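Probable sensor histidine kinase pdtas (Mycobacterium tuberculosis, PDB 2YKF) probably autophosphorylates on a histidine when cyclic di-GMP signals nutrient deprivation, activating the PdtaR/PdtaS two-component cascade, with this piece holding its GAF and PAS-like sensing domains. Local coordinates at residues P83-A86 against A87-G91; V238-L242 against A243-K247. All coordinates share one frame; numbering follows the deposited sequence.

Interaction 1 of 2, residues P83-A86 against A87-G91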
loop_
_atom_site.group_PDB
_atom_site.type_symbol
_atom_site.label_atom_id
_atom_site.label_comp_id
_atom_site.label_asym_id
_atom_site.label_seq_id
_atom_site.Cartn_x
_atom_site.Cartn_y
_atom_site.Cartn_z
ATOM N N PRO A 83 0.095 -11.940 31.196
ATOM C CA PRO A 83 1.359 -12.343 31.836
ATOM C C PRO A 83 2.642 -12.151 31.002
ATOM O O PRO A 83 3.595 -11.580 31.500
ATOM C CB PRO A 83 1.150 -13.845 32.101
ATOM C CG PRO A 83 -0.294 -13.977 32.323
ATOM C CD PRO A 83 -0.961 -12.951 31.391
ATOM N N LEU A 84 2.668 -12.638 29.762
ATOM C CA LEU A 84 3.890 -12.533 28.924
ATOM C C LEU A 84 4.311 -11.057 28.623
ATOM O O LEU A 84 5.443 -10.607 28.947
ATOM C CB LEU A 84 3.738 -13.355 27.627
ATOM C CG LEU A 84 5.005 -13.515 26.788
ATOM C CD1 LEU A 84 6.290 -13.570 27.661
ATOM C CD2 LEU A 84 4.876 -14.707 25.889
ATOM N N VAL A 85 3.393 -10.308 28.031
ATOM C CA VAL A 85 3.606 -8.884 27.828
ATOM C C VAL A 85 4.172 -8.247 29.088
ATOM O O VAL A 85 5.215 -7.577 29.057
ATOM C CB VAL A 85 2.283 -8.188 27.457
ATOM C CG1 VAL A 85 2.483 -6.652 27.383
ATOM C CG2 VAL A 85 1.707 -8.808 26.150
ATOM N N ALA A 86 3.490 -8.464 30.216
ATOM C CA ALA A 86 3.965 -7.937 31.525
ATOM C C ALA A 86 5.418 -8.369 31.815
ATOM O O ALA A 86 6.262 -7.534 32.222
ATOM C CB ALA A 86 2.991 -8.387 32.685
ATOM N N ALA A 87 5.714 -9.646 31.590
ATOM C CA ALA A 87 7.062 -10.200 31.823
ATOM C C ALA A 87 8.105 -9.628 30.849
ATOM O O ALA A 87 9.275 -9.479 31.205
ATOM C CB ALA A 87 7.037 -11.709 31.679
ATOM N N THR A 88 7.692 -9.343 29.604
ATOM C CA THR A 88 8.627 -8.754 28.625
ATOM C C THR A 88 9.067 -7.372 29.046
ATOM O O THR A 88 10.182 -6.962 28.735
ATOM C CB THR A 88 8.047 -8.728 27.200
ATOM O OG1 THR A 88 7.515 -10.013 26.879
ATOM C CG2 THR A 88 9.161 -8.416 26.154
ATOM N N PHE A 89 8.229 -6.647 29.784
ATOM C CA PHE A 89 8.652 -5.360 30.332
ATOM C C PHE A 89 9.675 -5.543 31.421
ATOM O O PHE A 89 10.503 -4.654 31.640
ATOM C CB PHE A 89 7.479 -4.602 30.905
ATOM C CG PHE A 89 6.661 -3.901 29.879
ATOM C CD1 PHE A 89 7.068 -2.665 29.390
ATOM C CD2 PHE A 89 5.470 -4.464 29.415
ATOM C CE1 PHE A 89 6.295 -1.996 28.456
ATOM C CE2 PHE A 89 4.685 -3.813 28.443
ATOM C CZ PHE A 89 5.097 -2.572 27.977
ATOM N N SER A 90 9.618 -6.731 32.053
ATOM C CA SER A 90 10.344 -7.092 33.303
ATOM C C SER A 90 11.725 -7.715 33.096
ATOM O O SER A 90 12.738 -7.077 33.374
ATOM C CB SER A 90 9.491 -8.047 34.164
ATOM O OG SER A 90 8.776 -7.337 35.158
ATOM N N GLY A 91 11.758 -8.970 32.653
ATOM C CA GLY A 91 13.011 -9.656 32.434
ATOM C C GLY A 91 13.663 -9.307 31.102
ATOM O O GLY A 91 13.952 -10.208 30.297
#
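V85 and F89, one helical turn apart, lie alongside each other and point the same way, V85 CG1 coming within 3.7 Å of F89 CE2. The ring also nears the backbone: F89 CD2 is 3.1 Å from V85 O, which lies oblique to the ring, while A86 O sits at the edge near the ring plane. On the next flank of the helix T88 turns its hydroxyl back along the chain. With OG1 anti to the carbonyl carbon and beside its own backbone N (chi1 -49°), it donates to L84 O at 3.0 Å from above the carbonyl plane. L84 O also accepts T88 N at 2.7 Å, a bond nearly along the C=O axis, and two donors of one residue thus grip a single oxygen. The L84 side chain passes that of T88 at a slant, CD1 coming to 3.8 Å from T88 OG1. Beneath these side chains run the i to i+4 bonds A87 N to P83 O (2.9 Å) and F89 N to V85 O (3.2 Å). A86 O receives weak bonds from F89 N and S90 N, whereas A87 O accepts from both S90 N and G91 N. Farther out, V85 touches W45 and T129, F89 touches V127, and L84 and T88 meet V115. This is a short helix, 83-90, with V85 and F89 buried against the antiparallel sheet of the GAF domain.

Interaction 2 of 2, residues V238-L242 against A243-K247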
loop_
_atom_site.group_PDB
_atom_site.type_symbol
_atom_site.label_atom_id
_atom_site.label_comp_id
_atom_site.label_asym_id
_atom_site.label_seq_id
_atom_site.Cartn_x
_atom_site.Cartn_y
_atom_site.Cartn_z
ATOM N N VAL A 238 24.483 2.940 -1.523
ATOM C CA VAL A 238 24.396 1.517 -1.253
ATOM C C VAL A 238 25.703 0.980 -0.619
ATOM O O VAL A 238 25.652 0.226 0.369
ATOM C CB VAL A 238 24.007 0.743 -2.519
ATOM C CG1 VAL A 238 24.146 -0.734 -2.298
ATOM C CG2 VAL A 238 22.527 1.044 -2.889
ATOM N N GLN A 239 26.862 1.416 -1.134
ATOM C CA GLN A 239 28.142 1.098 -0.468
ATOM C C GLN A 239 28.176 1.520 0.994
ATOM O O GLN A 239 28.591 0.736 1.797
ATOM C CB GLN A 239 29.326 1.730 -1.186
ATOM C CG GLN A 239 29.495 1.242 -2.616
ATOM C CD GLN A 239 30.824 1.744 -3.181
ATOM O OE1 GLN A 239 31.829 1.721 -2.471
ATOM N NE2 GLN A 239 30.821 2.248 -4.434
ATOM N N ASP A 240 27.756 2.750 1.309
ATOM C CA ASP A 240 27.676 3.249 2.689
ATOM C C ASP A 240 26.679 2.486 3.572
ATOM O O ASP A 240 26.883 2.304 4.798
ATOM C CB ASP A 240 27.260 4.732 2.712
ATOM C CG ASP A 240 28.366 5.669 2.198
ATOM O OD1 ASP A 240 29.510 5.187 2.013
ATOM O OD2 ASP A 240 28.088 6.878 1.966
ATOM N N LEU A 241 25.555 2.123 2.967
ATOM C CA LEU A 241 24.503 1.397 3.656
ATOM C C LEU A 241 25.029 0.100 4.246
ATOM O O LEU A 241 24.860 -0.188 5.460
ATOM C CB LEU A 241 23.398 1.073 2.624
ATOM C CG LEU A 241 22.060 0.477 3.035
ATOM C CD1 LEU A 241 21.365 1.477 3.878
ATOM C CD2 LEU A 241 21.265 0.175 1.734
ATOM N N LEU A 242 25.664 -0.670 3.379
ATOM C CA LEU A 242 26.203 -1.972 3.693
ATOM C C LEU A 242 27.387 -1.909 4.685
ATOM O O LEU A 242 27.568 -2.825 5.507
ATOM C CB LEU A 242 26.678 -2.608 2.402
ATOM C CG LEU A 242 25.528 -2.934 1.445
ATOM C CD1 LEU A 242 26.015 -3.365 0.072
ATOM C CD2 LEU A 242 24.558 -3.966 2.049
ATOM N N ALA A 243 28.146 -0.810 4.615
ATOM C CA ALA A 243 29.319 -0.599 5.484
ATOM C C ALA A 243 28.977 -0.087 6.897
ATOM O O ALA A 243 29.842 -0.122 7.783
ATOM C CB ALA A 243 30.336 0.340 4.788
ATOM N N GLY A 244 27.738 0.385 7.112
ATOM C CA GLY A 244 27.343 1.017 8.364
ATOM C C GLY A 244 27.739 2.481 8.381
ATOM O O GLY A 244 27.742 3.132 9.443
ATOM N N ASP A 245 28.082 3.000 7.203
ATOM C CA ASP A 245 28.469 4.403 7.013
ATOM C C ASP A 245 27.294 5.340 6.723
ATOM O O ASP A 245 27.500 6.542 6.504
ATOM C CB ASP A 245 29.432 4.547 5.796
ATOM C CG ASP A 245 30.876 4.131 6.097
ATOM O OD1 ASP A 245 31.301 4.135 7.284
ATOM O OD2 ASP A 245 31.583 3.811 5.102
ATOM N N GLY A 246 26.081 4.810 6.654
ATOM C CA GLY A 246 24.977 5.620 6.158
ATOM C C GLY A 246 23.644 5.058 6.584
ATOM O O GLY A 246 23.480 3.869 6.751
ATOM N N LYS A 247 22.681 5.914 6.789
ATOM C CA LYS A 247 21.405 5.403 7.172
ATOM C C LYS A 247 20.585 5.045 5.905
ATOM O O LYS A 247 21.012 5.372 4.792
ATOM C CB LYS A 247 20.766 6.431 8.097
ATOM C CG LYS A 247 21.675 6.553 9.395
ATOM C CD LYS A 247 21.189 7.601 10.372
ATOM C CE LYS A 247 22.369 8.152 11.207
ATOM N NZ LYS A 247 22.016 9.458 11.846
#
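In both D240 and D245 the carboxylate carbon CG stands anti to the carbonyl carbon and beside the backbone N (chi1 -71° and -78°), and this brings the side chain of D240, in the last turn, beside that of D245, just past the helix. They cross at about a right angle, CB of D240 lying 3.8 Å from CB of D245, with the carboxylate planes 79° apart. D240 OD1 and D245 OD2 are 4.0 Å from each other; these like charges probably repel mildly, on the surface of the protein. The backbone makes the approach possible. D245 N donates to D240 O at 2.8 Å, in the carbonyl plane, and G244 N makes a weak bond of 3.4 Å to L241 O. Together with the positive phi of G244, they form a Schellman motif. One residue earlier A243 N still bonds Q239 O at 3.2 Å in the helical manner, while Q239 NE2 is hydrogen-bonded to OD1 of D235. L241 CD1 reaches K247 O at 4.0 Å as the chain leaves the turn. The motif ends helix 228-243 of the PAS-like region and leads into strand 250-255; on the buried side L241 packs on T264, P266 and A276 of strands 258-269 and 272-282, and L242 touches N273.

Overall arrangement
The two contacts belong to different sensing domains and do not touch: their centres are 35 Å apart, and interaction 1 closes before interaction 2 opens along the chain. Interaction 1 lies along a helix, interaction 2 at the end of one and in the loop after it; both helices have a five-strand antiparallel sheet beside them. Interaction 1, in the GAF domain, is partly buried, joining apolar packing toward the sheet and regular i to i+4 bonds to a hydroxyl turned onto the backbone. Interaction 2, in the PAS-like region, is a surface contact with a Schellman pattern of bonds and two carboxylates close together; of the residues that touch, L241 alone is buried.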